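Local coordinates for putative acetyltransferase (PDB 3DSB), which probably acts as a GNAT-family acyltransferase, most likely moving an acetyl group from acetyl-CoA to an acceptor that remains to be established, at residues A47-L50 against K56-V59; F63-A68 against K94-K99; Q88-D93 against G100-L105. All coordinates share one frame; numbering follows the deposited sequence. Where two conformers were deposited one is given.

Interaction 1 (A47-L50 against K56-V59); sequences ALLL and KYHV
Two oxygens grip NZ of Lys-56, the hydroxyl of Tyr-74 and the backbone O of Glu-52, while the backbone N of the same lysine lies 3.9 Å from CD2 of Leu-48. The CB of Lys-56 points away from the helix, and its chain bends back to reach those acceptors. Tyr-57, the next residue along the strand, faces the helix and carries most of the contact, which rests on packing of apolar side-chain atoms. Its ring reaches between two leucines that approach from opposite sides of the ring plane, each at a slant. On one side Leu-48 slants across the ring, with CD2 3.6 Å from CE2 of Tyr-57 and CB 3.8 Å from the same carbon. The other methyl, CD1, comes to 3.6 Å from OH of Tyr-57, so the leucine's two methyls spread along the ring flank from CD2 to OH. Leu-48 was modelled in two conformers, so the contacts of its methyls hold for one of them. On the other side Leu-49 runs at about a right angle to the tyrosine and brings CD2 to 3.7 Å from CD2 of Tyr-57. With CG of Tyr-57 anti to the carbonyl carbon (chi1 -62°), the ring extends toward the helix, and its hydroxyl arrives at a subunit boundary, where it is hydrogen-bonded to OD2 of Asp-78 of the second subunit. Trp-76 of that subunit also packs on Leu-48, whose side chain is about 9 Å from a bound trimethyl glycine. The contact joins the C-terminal part of helix 38-50 to the start of strand 56-62, with Met-71 of strand 65-77 beside both Leu-48 and Tyr-57, and helix 17-32 adding Leu-17 against Leu-49 and Ile-20 against Tyr-57.

Interaction 2 (F63-A68 against K94-K99); sequences FDKVVA and KEYRRK. With SO4 (sulfate ion), chain C.
The loop joining strand 82-92 to helix 101-115, which in GNAT acetyltransferases receives the pyrophosphate of acetyl-CoA, is packed against the sheet here by Tyr-96, whose ring lies over Val-67. The central contact is a CH-pi interaction: CG1 of Val-67 stands 3.5 Å from the centroid of the Tyr-96 ring, 10° off its normal, so the methyl sits almost squarely over the middle of the face. Distances to the ring carbons are accordingly even, CG1 of Val-67 being 3.6 Å from CE2 of Tyr-96 and 4.0 Å from CD1 of Tyr-96. The CG1 branch of Val-67 is turned to the ring by chi1 of -57°, anti to the carbonyl carbon. At the phenolic end Lys-65 passes obliquely, CD lying 3.6 Å from OH of Tyr-96, and its chain then bends at chi4. NZ of Lys-65 and OE2 of Glu-95 are 5.9 Å apart, near enough for a weak attraction perhaps, but not in contact. Further along the loop Arg-98 N donates to O3 of a sulfate ion at 2.8 Å and 177°, a practically straight bond, and Arg-97 CB is 3.4 Å from the same oxygen. The ion probably came from the crystallisation liquor; its position is consistent with a phosphate site. The far end of Arg-97 is held away from the ion: NE is hydrogen-bonded to Val-92 O, NH2 forms a salt bridge with Glu-30, and CG of Lys-94 covers one guanidinium face. Val-67 and Ala-68 form a classic beta bulge opposite Tyr-60 of strand 56-62. The contact lies at the beginning of strand 65-77, between strands 56-62 and 82-92, with Ile-101 of helix 101-115 touching both Val-67 and Tyr-96.

Interaction 3 (Q88-D93 against G100-L105); sequences QSVYVD and GIFNYL. With SO4 (sulfate ion), chain C.
Val-90 turns CG1 anti to the backbone N (chi1 -173°), and Phe-102 does the same with its CG (chi1 -178°), which swings the phenyl ring off the helix toward the strand until the two side chains meet at about a right angle. They form part of the beta-alpha-beta unit of the GNAT fold, in which strand 82-92 is followed by helix 101-115 and the parallel strand 119-127. CG1 of Val-90 comes to 3.6 Å from CD1 of Phe-102, approaching the ring at a slant, while CB of Val-90 lies 3.7 Å from CE1. The same valine methyl also meets CD1 of Leu-105 more loosely, one turn further down the helix. Nearer the loop Val-92 takes over: its CG2 is 4.0 Å from CG2 of Ile-101 and 3.9 Å from the backbone N of Phe-102. Alternate strand residues, Val-90 and Val-92, therefore face the first turns of the helix, whereas Tyr-91 points to the other side of the sheet, its hydroxyl hydrogen-bonded to Glu-30 of helix 17-32. The two axes come as close as 8.7 Å. Gln-88 and Ser-89 form a classic beta bulge facing Met-71, a feature found at the corresponding strand of many GNAT proteins. The helix starts after Gly-100, its N-cap, whose O accepts a bond from Tyr-104 N. A sulfate ion rests over this N-terminal end, where the helix dipole would probably help to hold an anion, as it does for the CoA pyrophosphate in relatives. Oxygen O2 is 3.2 Å from CB of Phe-102, and O1 accepts a hydrogen bond from Phe-102 N at 2.9 Å, with an N-H...O angle of 159°.

Following the chain, interaction 1 comes first: its loop closes between helix 38-50 and strand 56-62 before the others open. Interaction 2 spans most of strand 65-77 and all of strand 82-92, bringing the beginning of the former to the loop after the latter. Interaction 3 opens inside that span, at 88-93, and closes beyond it at 100-105, so the two cross. They share the sulfate, and a backbone hydrogen bond from Asp-93 N to Val-67 O, 2.8 Å, ties strand 65-77 to the residue just after strand 82-92. Interaction 1 meets interaction 2 through Val-59 against Val-66 and Ala-68. All three converge on one sheet, tying helix 38-50, the probable pyrophosphate loop and helix 101-115 to it.

Interaction 1 (A47-L50 against K56-V59)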
loop_
_atom_site.group_PDB
_atom_site.type_symbol
_atom_site.label_atom_id
_atom_site.label_comp_id
_atom_site.label_asym_id
_atom_site.label_seq_id
_atom_site.Cartn_x
_atom_site.Cartn_y
_atom_site.Cartn_z
ATOM N N ALA A 47 -15.542 -3.394 7.260
ATOM C CA ALA A 47 -15.177 -3.945 5.961
ATOM C C ALA A 47 -13.851 -4.697 6.086
ATOM O O ALA A 47 -13.665 -5.777 5.512
ATOM C CB ALA A 47 -15.085 -2.846 4.887
ATOM N N LEU A 48 -12.912 -4.122 6.836
ATOM C CA LEU A 48 -11.627 -4.765 7.016
ATOM C C LEU A 48 -11.783 -6.060 7.828
ATOM O O LEU A 48 -11.206 -7.092 7.475
ATOM C CB LEU A 48 -10.668 -3.758 7.669
ATOM C CG LEU A 48 -9.161 -3.922 7.522
ATOM C CD1 LEU A 48 -8.488 -2.609 7.964
ATOM C CD2 LEU A 48 -8.672 -5.082 8.353
ATOM N N LEU A 49 -12.572 -6.015 8.908
ATOM C CA LEU A 49 -12.788 -7.238 9.723
ATOM C C LEU A 49 -13.360 -8.385 8.900
ATOM O O LEU A 49 -13.055 -9.559 9.188
ATOM C CB LEU A 49 -13.666 -6.936 10.936
ATOM C CG LEU A 49 -13.000 -6.094 12.034
ATOM C CD1 LEU A 49 -14.068 -5.594 12.996
ATOM C CD2 LEU A 49 -11.956 -6.881 12.806
ATOM N N LEU A 50 -14.174 -8.033 7.893
ATOM C CA LEU A 50 -14.880 -9.028 7.093
ATOM C C LEU A 50 -14.026 -9.590 5.973
ATOM O O LEU A 50 -14.404 -10.611 5.368
ATOM C CB LEU A 50 -16.151 -8.427 6.484
ATOM C CG LEU A 50 -17.324 -8.263 7.436
ATOM C CD1 LEU A 50 -18.387 -7.364 6.806
ATOM C CD2 LEU A 50 -17.899 -9.665 7.788
ATOM N N LYS A 56 -5.195 -6.850 8.171
ATOM C CA LYS A 56 -5.530 -7.512 9.434
ATOM C C LYS A 56 -5.359 -6.582 10.628
ATOM O O LYS A 56 -4.372 -5.821 10.695
ATOM C CB LYS A 56 -4.612 -8.722 9.669
ATOM C CG LYS A 56 -4.574 -9.770 8.599
ATOM C CD LYS A 56 -5.764 -10.694 8.598
ATOM C CE LYS A 56 -5.451 -11.855 7.644
ATOM N NZ LYS A 56 -4.834 -11.354 6.323
ATOM N N TYR A 57 -6.305 -6.648 11.575
ATOM C CA TYR A 57 -6.107 -6.139 12.922
ATOM C C TYR A 57 -5.662 -7.261 13.817
ATOM O O TYR A 57 -6.185 -8.392 13.737
ATOM C CB TYR A 57 -7.399 -5.597 13.517
ATOM C CG TYR A 57 -8.015 -4.437 12.800
ATOM C CD1 TYR A 57 -7.567 -3.151 13.022
ATOM C CD2 TYR A 57 -9.163 -4.619 12.024
ATOM C CE1 TYR A 57 -8.207 -2.053 12.388
ATOM C CE2 TYR A 57 -9.783 -3.574 11.390
ATOM C CZ TYR A 57 -9.311 -2.277 11.588
ATOM O OH TYR A 57 -9.965 -1.260 10.930
ATOM N N HIS A 58 -4.733 -6.930 14.715
ATOM C CA HIS A 58 -4.441 -7.769 15.876
ATOM C C HIS A 58 -4.720 -6.916 17.102
ATOM O O HIS A 58 -4.465 -5.693 17.106
ATOM C CB HIS A 58 -2.981 -8.249 15.901
ATOM C CG HIS A 58 -2.661 -9.250 14.838
ATOM N ND1 HIS A 58 -2.430 -8.885 13.526
ATOM C CD2 HIS A 58 -2.592 -10.606 14.868
ATOM C CE1 HIS A 58 -2.201 -9.971 12.802
ATOM N NE2 HIS A 58 -2.300 -11.028 13.588
ATOM N N VAL A 59 -5.201 -7.564 18.158
ATOM C CA VAL A 59 -5.492 -6.878 19.396
ATOM C C VAL A 59 -4.735 -7.561 20.536
ATOM O O VAL A 59 -4.470 -8.784 20.515
ATOM C CB VAL A 59 -7.019 -6.899 19.701
ATOM C CG1 VAL A 59 -7.754 -5.987 18.731
ATOM C CG2 VAL A 59 -7.617 -8.346 19.649
#

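Interaction 2 (F63-A68 against K94-K99)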
loop_
_atom_site.group_PDB
_atom_site.type_symbol
_atom_site.label_atom_id
_atom_site.label_comp_id
_atom_site.label_asym_id
_atom_site.label_seq_id
_atom_site.Cartn_x
_atom_site.Cartn_y
_atom_site.Cartn_z
ATOM N N PHE A 63 -7.113 -10.614 30.237
ATOM C CA PHE A 63 -8.335 -11.259 30.770
ATOM C C PHE A 63 -9.523 -10.967 29.878
ATOM O O PHE A 63 -10.602 -10.568 30.349
ATOM C CB PHE A 63 -8.608 -10.850 32.229
ATOM C CG PHE A 63 -7.742 -11.580 33.225
ATOM C CD1 PHE A 63 -6.385 -11.259 33.367
ATOM C CD2 PHE A 63 -8.280 -12.617 34.013
ATOM C CE1 PHE A 63 -5.576 -11.922 34.252
ATOM C CE2 PHE A 63 -7.455 -13.265 34.961
ATOM C CZ PHE A 63 -6.102 -12.912 35.056
ATOM N N ASP A 64 -9.266 -11.117 28.569
ATOM C CA ASP A 64 -10.265 -10.956 27.500
ATOM C C ASP A 64 -10.614 -9.537 27.107
ATOM O O ASP A 64 -11.317 -9.347 26.113
ATOM C CB ASP A 64 -11.552 -11.737 27.787
ATOM C CG ASP A 64 -11.294 -13.218 28.023
ATOM O OD1 ASP A 64 -10.427 -13.813 27.332
ATOM O OD2 ASP A 64 -11.973 -13.771 28.937
ATOM N N LYS A 65 -10.144 -8.551 27.872
ATOM C CA LYS A 65 -10.406 -7.148 27.546
ATOM C C LYS A 65 -9.423 -6.669 26.489
ATOM O O LYS A 65 -8.213 -6.780 26.690
ATOM C CB LYS A 65 -10.245 -6.292 28.800
ATOM C CG LYS A 65 -10.529 -4.823 28.589
ATOM C CD LYS A 65 -10.336 -4.055 29.901
ATOM C CE LYS A 65 -10.430 -2.542 29.681
ATOM N NZ LYS A 65 -11.654 -2.133 28.929
ATOM N N VAL A 66 -9.950 -6.157 25.377
ATOM C CA VAL A 66 -9.106 -5.599 24.337
ATOM C C VAL A 66 -8.592 -4.228 24.817
ATOM O O VAL A 66 -9.399 -3.338 25.093
ATOM C CB VAL A 66 -9.893 -5.428 23.042
ATOM C CG1 VAL A 66 -9.097 -4.540 22.065
ATOM C CG2 VAL A 66 -10.224 -6.789 22.432
ATOM N N VAL A 67 -7.265 -4.055 24.893
ATOM C CA VAL A 67 -6.675 -2.821 25.390
ATOM C C VAL A 67 -5.718 -2.144 24.376
ATOM O O VAL A 67 -5.190 -1.067 24.648
ATOM C CB VAL A 67 -5.923 -3.030 26.725
ATOM C CG1 VAL A 67 -6.857 -3.635 27.779
ATOM C CG2 VAL A 67 -4.735 -3.952 26.541
ATOM N N ALA A 68 -5.469 -2.794 23.229
ATOM C CA ALA A 68 -4.641 -2.172 22.177
ATOM C C ALA A 68 -4.859 -2.857 20.872
ATOM O O ALA A 68 -5.367 -3.977 20.823
ATOM C CB ALA A 68 -3.168 -2.224 22.544
ATOM N N LYS A 94 -5.382 4.337 27.106
ATOM C CA LYS A 94 -4.591 5.142 28.045
ATOM C C LYS A 94 -4.353 4.498 29.400
ATOM O O LYS A 94 -3.332 4.806 30.041
ATOM C CB LYS A 94 -5.217 6.524 28.259
ATOM C CG LYS A 94 -5.034 7.448 27.068
ATOM C CD LYS A 94 -5.608 8.834 27.353
ATOM C CE LYS A 94 -5.375 9.803 26.205
ATOM N NZ LYS A 94 -6.143 11.081 26.412
ATOM N N GLU A 95 -5.278 3.652 29.842
ATOM C CA GLU A 95 -5.147 3.022 31.171
ATOM C C GLU A 95 -4.115 1.881 31.164
ATOM O O GLU A 95 -3.832 1.283 32.232
ATOM C CB GLU A 95 -6.484 2.453 31.586
ATOM C CG GLU A 95 -7.590 3.476 31.825
ATOM C CD GLU A 95 -8.852 2.793 32.334
ATOM O OE1 GLU A 95 -8.822 2.268 33.468
ATOM O OE2 GLU A 95 -9.865 2.764 31.605
ATOM N N TYR A 96 -3.559 1.576 29.976
ATOM C CA TYR A 96 -2.640 0.454 29.831
ATOM C C TYR A 96 -1.290 0.862 29.243
ATOM O O TYR A 96 -0.510 0.017 28.839
ATOM C CB TYR A 96 -3.304 -0.682 29.013
ATOM C CG TYR A 96 -4.464 -1.278 29.771
ATOM C CD1 TYR A 96 -4.274 -2.378 30.607
ATOM C CD2 TYR A 96 -5.743 -0.704 29.705
ATOM C CE1 TYR A 96 -5.337 -2.918 31.310
ATOM C CE2 TYR A 96 -6.816 -1.229 30.420
ATOM C CZ TYR A 96 -6.579 -2.338 31.249
ATOM O OH TYR A 96 -7.595 -2.891 31.999
ATOM N N ARG A 97 -1.018 2.165 29.221
ATOM C CA ARG A 97 0.223 2.690 28.654
ATOM C C ARG A 97 1.397 2.600 29.637
ATOM O O ARG A 97 1.200 2.371 30.833
ATOM C CB ARG A 97 0.016 4.120 28.201
ATOM C CG ARG A 97 -0.828 4.166 26.950
ATOM C CD ARG A 97 -1.080 5.596 26.502
ATOM N NE ARG A 97 -2.082 5.631 25.446
ATOM C CZ ARG A 97 -2.431 6.734 24.786
ATOM N NH1 ARG A 97 -1.833 7.912 25.058
ATOM N NH2 ARG A 97 -3.358 6.657 23.839
ATOM N N ARG A 98 2.614 2.762 29.109
ATOM C CA ARG A 98 3.859 2.705 29.894
ATOM C C ARG A 98 4.117 1.301 30.451
ATOM O O ARG A 98 4.818 1.140 31.487
ATOM C CB ARG A 98 3.884 3.820 30.980
ATOM C CG ARG A 98 3.816 5.255 30.383
ATOM C CD ARG A 98 3.627 6.339 31.475
ATOM N NE ARG A 98 2.466 6.067 32.339
ATOM C CZ ARG A 98 1.184 6.289 32.024
ATOM N NH1 ARG A 98 0.821 6.811 30.839
ATOM N NH2 ARG A 98 0.245 5.998 32.915
ATOM N N LYS A 99 3.594 0.285 29.741
ATOM C CA LYS A 99 3.767 -1.107 30.119
ATOM C C LYS A 99 4.372 -1.951 28.992
ATOM O O LYS A 99 4.424 -3.176 29.082
ATOM C CB LYS A 99 2.428 -1.713 30.566
ATOM C CG LYS A 99 1.805 -1.064 31.824
ATOM C CD LYS A 99 2.577 -1.412 33.109
ATOM C CE LYS A 99 1.788 -0.871 34.302
ATOM N NZ LYS A 99 2.499 -1.158 35.563
HETATM S S SO4 C . 3.140 2.404 25.215
HETATM O O1 SO4 C . 2.568 1.068 25.156
HETATM O O2 SO4 C . 2.672 3.121 23.994
HETATM O O3 SO4 C . 2.722 3.188 26.366
HETATM O O4 SO4 C . 4.590 2.312 25.072
#

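Interaction 3 (Q88-D93 against G100-L105)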
loop_
_atom_site.group_PDB
_atom_site.type_symbol
_atom_site.label_atom_id
_atom_site.label_comp_id
_atom_site.label_asym_id
_atom_site.label_seq_id
_atom_site.Cartn_x
_atom_site.Cartn_y
_atom_site.Cartn_z
ATOM N N GLN A 88 -0.357 0.465 9.468
ATOM C CA GLN A 88 -1.185 1.663 9.290
ATOM C C GLN A 88 -1.601 2.329 10.584
ATOM O O GLN A 88 -1.901 3.513 10.603
ATOM C CB GLN A 88 -2.454 1.345 8.480
ATOM C CG GLN A 88 -2.183 0.727 7.120
ATOM C CD GLN A 88 -1.412 1.605 6.136
ATOM O OE1 GLN A 88 -1.123 2.783 6.415
ATOM N NE2 GLN A 88 -1.061 1.016 4.973
ATOM N N SER A 89 -1.608 1.585 11.691
ATOM C CA SER A 89 -2.010 2.163 12.960
ATOM C C SER A 89 -1.584 1.305 14.129
ATOM O O SER A 89 -1.539 0.084 14.040
ATOM C CB SER A 89 -3.532 2.285 13.013
ATOM O OG SER A 89 -4.138 0.992 12.941
ATOM N N VAL A 90 -1.305 1.976 15.236
ATOM C CA VAL A 90 -1.097 1.319 16.533
ATOM C C VAL A 90 -1.739 2.215 17.588
ATOM O O VAL A 90 -1.541 3.427 17.585
ATOM C CB VAL A 90 0.408 1.156 16.884
ATOM C CG1 VAL A 90 0.576 0.311 18.155
ATOM C CG2 VAL A 90 1.256 0.588 15.726
ATOM N N TYR A 91 -2.466 1.623 18.536
ATOM C CA TYR A 91 -3.085 2.434 19.604
ATOM C C TYR A 91 -3.151 1.571 20.865
ATOM O O TYR A 91 -3.526 0.375 20.806
ATOM C CB TYR A 91 -4.526 2.838 19.228
ATOM C CG TYR A 91 -5.156 3.739 20.266
ATOM C CD1 TYR A 91 -4.851 5.104 20.288
ATOM C CD2 TYR A 91 -6.010 3.237 21.243
ATOM C CE1 TYR A 91 -5.379 5.938 21.258
ATOM C CE2 TYR A 91 -6.556 4.096 22.212
ATOM C CZ TYR A 91 -6.245 5.441 22.201
ATOM O OH TYR A 91 -6.801 6.279 23.181
ATOM N N VAL A 92 -2.870 2.211 21.984
ATOM C CA VAL A 92 -2.921 1.569 23.294
ATOM C C VAL A 92 -3.866 2.403 24.161
ATOM O O VAL A 92 -3.673 3.621 24.303
ATOM C CB VAL A 92 -1.514 1.518 23.962
ATOM C CG1 VAL A 92 -1.601 0.824 25.380
ATOM C CG2 VAL A 92 -0.506 0.803 23.088
ATOM N N ASP A 93 -4.874 1.759 24.739
ATOM C CA ASP A 93 -5.785 2.403 25.696
ATOM C C ASP A 93 -4.980 3.107 26.787
ATOM O O ASP A 93 -3.998 2.554 27.304
ATOM C CB ASP A 93 -6.653 1.270 26.283
ATOM C CG ASP A 93 -7.667 1.720 27.308
ATOM O OD1 ASP A 93 -7.360 2.511 28.234
ATOM O OD2 ASP A 93 -8.789 1.191 27.188
ATOM N N GLY A 100 4.823 -1.282 27.928
ATOM C CA GLY A 100 5.519 -1.950 26.814
ATOM C C GLY A 100 4.619 -2.513 25.717
ATOM O O GLY A 100 5.093 -3.223 24.831
ATOM N N ILE A 101 3.320 -2.220 25.792
ATOM C CA ILE A 101 2.369 -2.801 24.829
ATOM C C ILE A 101 2.635 -2.347 23.396
ATOM O O ILE A 101 2.537 -3.179 22.490
ATOM C CB ILE A 101 0.913 -2.580 25.242
ATOM C CG1 ILE A 101 0.645 -3.314 26.593
ATOM C CG2 ILE A 101 -0.048 -3.060 24.135
ATOM C CD1 ILE A 101 -0.747 -3.031 27.129
ATOM N N PHE A 102 2.963 -1.065 23.194
ATOM C CA PHE A 102 3.226 -0.593 21.833
ATOM C C PHE A 102 4.331 -1.482 21.217
ATOM O O PHE A 102 4.168 -2.020 20.100
ATOM C CB PHE A 102 3.629 0.886 21.862
ATOM C CG PHE A 102 3.884 1.476 20.507
ATOM C CD1 PHE A 102 2.961 2.312 19.929
ATOM C CD2 PHE A 102 5.054 1.191 19.833
ATOM C CE1 PHE A 102 3.210 2.867 18.647
ATOM C CE2 PHE A 102 5.292 1.719 18.558
ATOM C CZ PHE A 102 4.389 2.565 17.982
ATOM N N ASN A 103 5.424 -1.672 21.956
ATOM C CA ASN A 103 6.500 -2.487 21.429
ATOM C C ASN A 103 6.157 -3.984 21.328
ATOM O O ASN A 103 6.648 -4.642 20.392
ATOM C CB ASN A 103 7.798 -2.303 22.224
ATOM C CG ASN A 103 8.422 -0.973 22.015
ATOM O OD1 ASN A 103 8.038 -0.219 21.115
ATOM N ND2 ASN A 103 9.445 -0.679 22.805
ATOM N N TYR A 104 5.354 -4.541 22.255
ATOM C CA TYR A 104 4.917 -5.936 22.107
ATOM C C TYR A 104 4.193 -6.109 20.766
ATOM O O TYR A 104 4.400 -7.115 20.046
ATOM C CB TYR A 104 3.975 -6.385 23.232
ATOM C CG TYR A 104 4.612 -6.686 24.563
ATOM C CD1 TYR A 104 5.680 -7.566 24.660
ATOM C CD2 TYR A 104 4.127 -6.077 25.714
ATOM C CE1 TYR A 104 6.267 -7.830 25.914
ATOM C CE2 TYR A 104 4.692 -6.331 26.969
ATOM C CZ TYR A 104 5.764 -7.195 27.049
ATOM O OH TYR A 104 6.329 -7.430 28.303
ATOM N N LEU A 105 3.313 -5.163 20.444
ATOM C CA LEU A 105 2.561 -5.260 19.175
ATOM C C LEU A 105 3.482 -5.101 17.989
ATOM O O LEU A 105 3.422 -5.865 17.036
ATOM C CB LEU A 105 1.451 -4.200 19.132
ATOM C CG LEU A 105 0.279 -4.477 20.076
ATOM C CD1 LEU A 105 -0.637 -3.290 20.060
ATOM C CD2 LEU A 105 -0.438 -5.757 19.655
HETATM S S SO4 C . 3.140 2.404 25.215
HETATM O O1 SO4 C . 2.568 1.068 25.156
HETATM O O2 SO4 C . 2.672 3.121 23.994
HETATM O O3 SO4 C . 2.722 3.188 26.366
HETATM O O4 SO4 C . 4.590 2.312 25.072
#